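PDB 4ICI: putative flavoprotein from Bacteroides eggerthii, which binds flavin mononucleotide in a flavodoxin-like fold and so probably serves in electron transfer or another flavin-dependent redox reaction. Local coordinates for residues F123-G128 / L152-D157; V18-A23 / L42-P47. One frame throughout, in Å; residues are numbered along the deposited sequence.

Contact 1: F123-G128 / L152-D157; sequences FATSGG and LLNRTD. With FMN (flavin mononucleotide), chain B.
With CG of Asn154 anti to its own carbonyl carbon (chi1 -72°) and OG of Ser126 set between its backbone N and carbonyl carbon (chi1 76°), the amide and the hydroxyl come together just past the end of strand 119-125. Asn154 OD1 accepts from Ser126 N at 2.9 Å, the N-H lying in the amide plane on a lone pair. From the other branch, ND2 makes a weak bond of 3.3 Å to Ser126 OG, so the amide spans both the backbone and the side chain of one residue. Ser126 OG also accepts from Gly128 N, 3.0 Å away, closing an ST turn, and is bonded to Ser129 O. In this parallel flavodoxin sheet, Ala124 pairs with Leu152, where the outermost strand 146-152 runs out into a loop, and Leu153 N meets Ala124 O almost head-on at 2.8 Å. Leu152 CD1 lies 3.5 Å from Ser126 OG, while Leu153 CD1 approaches Phe123 CD2 at 3.8 Å, the two side chains crossing at about a right angle. The strand end and the turn after it hold the flavin: Gly127 N donates to FMN N1 at 3.0 Å, and Thr125 OG1, also bonded to Thr27, shares a 2.7 Å hydrogen bond with ribityl O4' of FMN.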
# COMPACT_ATOMS: atom_id res chain seq x y z
N PHE A 123 2.63 3.97 1.72
CA PHE A 123 3.42 3.69 2.90
C PHE A 123 3.83 2.24 2.88
O PHE A 123 3.24 1.44 2.15
CB PHE A 123 2.69 4.09 4.20
CG PHE A 123 1.48 3.24 4.54
CD1 PHE A 123 0.25 3.52 4.00
CD2 PHE A 123 1.57 2.23 5.48
CE1 PHE A 123 -0.89 2.78 4.34
CE2 PHE A 123 0.46 1.51 5.85
CZ PHE A 123 -0.77 1.80 5.27
N ALA A 124 4.82 1.88 3.68
CA ALA A 124 5.36 0.52 3.58
C ALA A 124 6.02 0.07 4.85
O ALA A 124 6.35 0.88 5.72
CB ALA A 124 6.36 0.42 2.39
N THR A 125 6.18 -1.24 4.94
CA THR A 125 7.13 -1.85 5.86
C THR A 125 8.12 -2.69 5.06
O THR A 125 7.86 -3.05 3.91
CB THR A 125 6.46 -2.69 6.97
OG1 THR A 125 5.88 -3.88 6.45
CG2 THR A 125 5.42 -1.87 7.76
N SER A 126 9.29 -2.98 5.64
CA SER A 126 10.35 -3.68 4.92
C SER A 126 11.33 -4.28 5.90
O SER A 126 11.31 -3.96 7.11
CB SER A 126 11.12 -2.76 4.00
OG SER A 126 12.01 -1.93 4.73
N GLY A 127 12.21 -5.09 5.33
CA GLY A 127 13.36 -5.62 6.04
C GLY A 127 14.58 -4.73 6.00
O GLY A 127 15.68 -5.19 6.36
N GLY A 128 14.42 -3.48 5.58
CA GLY A 128 15.54 -2.55 5.44
C GLY A 128 15.47 -1.62 4.24
O GLY A 128 15.97 -0.48 4.29
N LEU A 152 8.33 4.91 4.93
CA LEU A 152 8.54 3.62 5.54
C LEU A 152 8.14 3.75 7.01
O LEU A 152 8.64 4.63 7.73
CB LEU A 152 10.00 3.20 5.35
CG LEU A 152 10.45 1.80 5.67
CD1 LEU A 152 9.86 0.78 4.69
CD2 LEU A 152 11.98 1.75 5.67
N LEU A 153 7.23 2.87 7.43
CA LEU A 153 6.67 2.88 8.77
C LEU A 153 7.07 1.63 9.59
O LEU A 153 6.26 1.04 10.30
CB LEU A 153 5.17 3.04 8.73
CG LEU A 153 4.65 4.31 8.05
CD1 LEU A 153 3.14 4.34 8.16
CD2 LEU A 153 5.29 5.61 8.65
N ASN A 154 8.33 1.21 9.46
CA ASN A 154 8.83 0.10 10.29
C ASN A 154 8.78 0.41 11.77
O ASN A 154 8.45 -0.46 12.58
CB ASN A 154 10.26 -0.28 9.89
CG ASN A 154 10.32 -0.99 8.55
OD1 ASN A 154 9.35 -1.62 8.15
ND2 ASN A 154 11.46 -0.90 7.86
N ARG A 155 9.12 1.62 12.12
CA ARG A 155 9.00 2.06 13.50
C ARG A 155 8.34 3.42 13.42
O ARG A 155 8.92 4.36 12.84
CB ARG A 155 10.37 2.10 14.17
CG ARG A 155 10.93 0.72 14.46
N THR A 156 7.12 3.52 13.92
CA THR A 156 6.43 4.77 13.87
C THR A 156 5.61 5.02 15.12
O THR A 156 5.44 4.13 15.98
CB THR A 156 5.55 4.89 12.57
OG1 THR A 156 5.27 6.27 12.33
CG2 THR A 156 4.27 4.11 12.69
N ASP A 157 5.17 6.26 15.25
CA ASP A 157 4.29 6.69 16.30
C ASP A 157 3.53 7.91 15.83
O ASP A 157 3.75 8.41 14.71
CB ASP A 157 5.04 6.90 17.64
CG ASP A 157 6.11 7.97 17.60
OD1 ASP A 157 6.09 8.91 16.80
OD2 ASP A 157 6.99 7.92 18.48
N1 FMN B . 12.46 -6.35 2.57
C2 FMN B . 13.33 -5.40 2.09
O2 FMN B . 13.86 -4.62 2.89
N3 FMN B . 13.59 -5.33 0.73
C4 FMN B . 13.05 -6.22 -0.18
O4 FMN B . 13.32 -6.03 -1.38
C4A FMN B . 12.20 -7.22 0.31
N5 FMN B . 11.64 -8.18 -0.56
C5A FMN B . 10.77 -9.13 -0.02
C6 FMN B . 10.17 -10.07 -0.87
C7 FMN B . 9.30 -11.00 -0.38
C7M FMN B . 8.62 -11.97 -1.31
C8 FMN B . 8.98 -11.03 0.97
C8M FMN B . 8.03 -12.08 1.51
C9 FMN B . 9.57 -10.11 1.82
C9A FMN B . 10.46 -9.13 1.34
N10 FMN B . 11.06 -8.19 2.19
C10 FMN B . 11.91 -7.24 1.68
C1' FMN B . 10.70 -8.17 3.66
C2' FMN B . 9.32 -7.47 3.82
O2' FMN B . 9.23 -6.22 3.18
C3' FMN B . 9.01 -7.17 5.30
O3' FMN B . 9.26 -8.36 6.12
C4' FMN B . 7.59 -6.59 5.54
O4' FMN B . 7.61 -5.98 6.81
C5' FMN B . 6.52 -7.75 5.57
O5' FMN B . 5.29 -7.11 5.78
P FMN B . 3.94 -7.92 6.07
O1P FMN B . 4.18 -8.63 7.41
O2P FMN B . 2.83 -6.98 6.04
O3P FMN B . 3.69 -8.95 4.97

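Contact 2: V18-A23 / L42-P47; sequences VAYFSA and LYPIAP. With FMN (flavin mononucleotide), chain B; EDO (1,2-ethanediol), chain E; EDO (1,2-ethanediol), chain G.
The Tyr20 ring lies against Pro44, whose CA sits over one face in a CH-pi contact, 4.1 Å from the ring centroid and offset toward the rim. Tyr20 CG stands between its backbone N and carbonyl carbon (chi1 69°), on the sheet face shared with Leu42 and Pro44. The pyrrolidine ring of Pro44 lies by the phenol end, its CG 3.3 Å from Tyr20 OH, while Leu42 CD2 comes obliquely to CE1 of the same ring at 3.8 Å. An alanine in place of Tyr20 would probably leave Pro44 CG and Leu42 CD2 without the ring they pack on, opening a gap over this face of the sheet. Leu42 also turns CD1 to Val18 CB. On the other face of the sheet, Ala19 CB stands at the edge of the Tyr43 ring, in its plane, 3.9 Å from CD2. Three backbone bonds join the strands: Tyr43 N to Val18 O, Tyr20 N to Tyr43 O and Ile45 N to Tyr20 O. Beyond them Ser22 OG donates to phosphate O2P of FMN at 2.6 Å. The strands are the parallel pair of a beta-alpha-beta unit whose connecting helix 26-38 packs on Val18 and Tyr20, whereas helix 104-112 covers Ala19, Phe21 and Ile45 and strand 90-96 bonds to the other edge of strand 16-20.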
# COMPACT_ATOMS: atom_id res chain seq x y z
N VAL A 18 -7.29 4.28 4.70
CA VAL A 18 -6.00 3.60 4.78
C VAL A 18 -6.21 2.20 4.20
O VAL A 18 -6.73 1.32 4.87
CB VAL A 18 -5.43 3.59 6.23
CG1 VAL A 18 -4.09 2.88 6.29
CG2 VAL A 18 -5.36 5.02 6.83
N ALA A 19 -5.84 2.05 2.94
CA ALA A 19 -5.88 0.75 2.26
C ALA A 19 -4.52 0.09 2.41
O ALA A 19 -3.49 0.77 2.34
CB ALA A 19 -6.25 0.94 0.76
N TYR A 20 -4.51 -1.22 2.62
CA TYR A 20 -3.24 -1.89 2.79
C TYR A 20 -3.31 -3.36 2.46
O TYR A 20 -4.35 -4.00 2.68
CB TYR A 20 -2.69 -1.70 4.23
CG TYR A 20 -3.51 -2.43 5.25
CD1 TYR A 20 -4.69 -1.89 5.77
CD2 TYR A 20 -3.16 -3.71 5.63
CE1 TYR A 20 -5.46 -2.60 6.68
CE2 TYR A 20 -3.92 -4.42 6.52
CZ TYR A 20 -5.07 -3.86 7.05
OH TYR A 20 -5.84 -4.58 7.95
N PHE A 21 -2.18 -3.86 1.97
CA PHE A 21 -1.94 -5.29 1.84
C PHE A 21 -0.90 -5.68 2.89
O PHE A 21 0.11 -4.99 3.09
CB PHE A 21 -1.42 -5.59 0.43
CG PHE A 21 -0.89 -7.00 0.25
CD1 PHE A 21 -1.70 -8.10 0.45
CD2 PHE A 21 0.41 -7.20 -0.12
CE1 PHE A 21 -1.21 -9.36 0.30
CE2 PHE A 21 0.90 -8.47 -0.27
CZ PHE A 21 0.08 -9.56 -0.05
N SER A 22 -1.15 -6.80 3.56
CA SER A 22 -0.22 -7.35 4.52
C SER A 22 -0.26 -8.86 4.42
O SER A 22 -1.34 -9.46 4.55
CB SER A 22 -0.59 -6.90 5.92
OG SER A 22 0.37 -7.35 6.88
N ALA A 23 0.88 -9.48 4.19
CA ALA A 23 0.96 -10.94 4.12
C ALA A 23 1.24 -11.59 5.46
O ALA A 23 0.71 -12.69 5.73
CB ALA A 23 2.01 -11.37 3.08
N LEU A 42 -9.99 1.88 7.73
CA LEU A 42 -9.04 0.93 7.17
C LEU A 42 -9.73 -0.04 6.22
O LEU A 42 -10.84 -0.49 6.52
CB LEU A 42 -8.31 0.13 8.25
CG LEU A 42 -6.92 0.64 8.64
CD1 LEU A 42 -7.05 1.99 9.24
CD2 LEU A 42 -6.22 -0.35 9.63
N TYR A 43 -9.06 -0.35 5.11
CA TYR A 43 -9.51 -1.31 4.13
C TYR A 43 -8.37 -2.32 3.89
O TYR A 43 -7.39 -2.02 3.19
CB TYR A 43 -9.91 -0.61 2.82
CG TYR A 43 -10.10 -1.55 1.63
CD1 TYR A 43 -11.07 -2.54 1.63
CD2 TYR A 43 -9.33 -1.40 0.50
CE1 TYR A 43 -11.22 -3.39 0.53
CE2 TYR A 43 -9.49 -2.24 -0.59
CZ TYR A 43 -10.42 -3.22 -0.57
OH TYR A 43 -10.57 -4.04 -1.69
N PRO A 44 -8.49 -3.52 4.48
CA PRO A 44 -7.55 -4.56 4.16
C PRO A 44 -7.80 -5.05 2.72
O PRO A 44 -8.92 -5.44 2.34
CB PRO A 44 -7.86 -5.65 5.18
CG PRO A 44 -8.67 -4.97 6.29
CD PRO A 44 -9.45 -3.93 5.53
N ILE A 45 -6.74 -5.03 1.92
CA ILE A 45 -6.76 -5.54 0.55
C ILE A 45 -6.52 -7.04 0.67
O ILE A 45 -5.37 -7.46 0.86
CB ILE A 45 -5.66 -4.87 -0.31
CG1 ILE A 45 -5.85 -3.33 -0.39
CG2 ILE A 45 -5.62 -5.50 -1.70
CD1 ILE A 45 -4.63 -2.54 -0.95
N ALA A 46 -7.60 -7.82 0.60
CA ALA A 46 -7.53 -9.24 0.87
C ALA A 46 -7.39 -10.02 -0.42
O ALA A 46 -8.24 -9.92 -1.31
CB ALA A 46 -8.78 -9.74 1.63
N PRO A 47 -6.33 -10.79 -0.56
CA PRO A 47 -6.23 -11.65 -1.73
C PRO A 47 -7.32 -12.71 -1.79
O PRO A 47 -7.66 -13.33 -0.78
CB PRO A 47 -4.88 -12.31 -1.60
CG PRO A 47 -4.42 -12.05 -0.27
CD PRO A 47 -5.22 -10.98 0.37
N1 FMN B . 12.46 -6.35 2.57
C2 FMN B . 13.33 -5.40 2.09
O2 FMN B . 13.86 -4.62 2.89
N3 FMN B . 13.59 -5.33 0.73
C4 FMN B . 13.05 -6.22 -0.18
O4 FMN B . 13.32 -6.03 -1.38
C4A FMN B . 12.20 -7.22 0.31
N5 FMN B . 11.64 -8.18 -0.56
C5A FMN B . 10.77 -9.13 -0.02
C6 FMN B . 10.17 -10.07 -0.87
C7 FMN B . 9.30 -11.00 -0.38
C7M FMN B . 8.62 -11.97 -1.31
C8 FMN B . 8.98 -11.03 0.97
C8M FMN B . 8.03 -12.08 1.51
C9 FMN B . 9.57 -10.11 1.82
C9A FMN B . 10.46 -9.13 1.34
N10 FMN B . 11.06 -8.19 2.19
C10 FMN B . 11.91 -7.24 1.68
C1' FMN B . 10.70 -8.17 3.66
C2' FMN B . 9.32 -7.47 3.82
O2' FMN B . 9.23 -6.22 3.18
C3' FMN B . 9.01 -7.17 5.30
O3' FMN B . 9.26 -8.36 6.12
C4' FMN B . 7.59 -6.59 5.54
O4' FMN B . 7.61 -5.98 6.81
C5' FMN B . 6.52 -7.75 5.57
O5' FMN B . 5.29 -7.11 5.78
P FMN B . 3.94 -7.92 6.07
O1P FMN B . 4.18 -8.63 7.41
O2P FMN B . 2.83 -6.98 6.04
O3P FMN B . 3.69 -8.95 4.97
C1 EDO E . -5.90 -8.56 4.33
O1 EDO E . -5.59 -9.91 3.94
C2 EDO E . -4.74 -7.56 4.16
O2 EDO E . -3.88 -7.85 3.09
C1 EDO G . -4.75 -7.35 8.01
O1 EDO G . -6.10 -7.00 8.34
C2 EDO G . -4.09 -8.57 8.68
O2 EDO G . -3.72 -8.49 10.09

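Contact 1 and contact 2 lie toward opposite edges of one five-stranded parallel sheet, their centres about 15 Å apart, with strand 90-96 between strands 16-20 and 119-125. They nevertheless touch: the Phe123 ring of contact 1 reaches across this middle strand, its CZ 3.6 Å from Val18 CG1 and 4.1 Å from Tyr20 CB in contact 2. One segment of each contact runs on to FMN, to a different part of it. Ser22 and Ala23 donate to the phosphate, whereas Thr125 bonds the ribityl chain and Gly127 the pyrimidine side of the isoalloxazine. Thr24, Thr26 and Thr27 add further hydrogen bonds to the cofactor, as do Ile97 and Ser129.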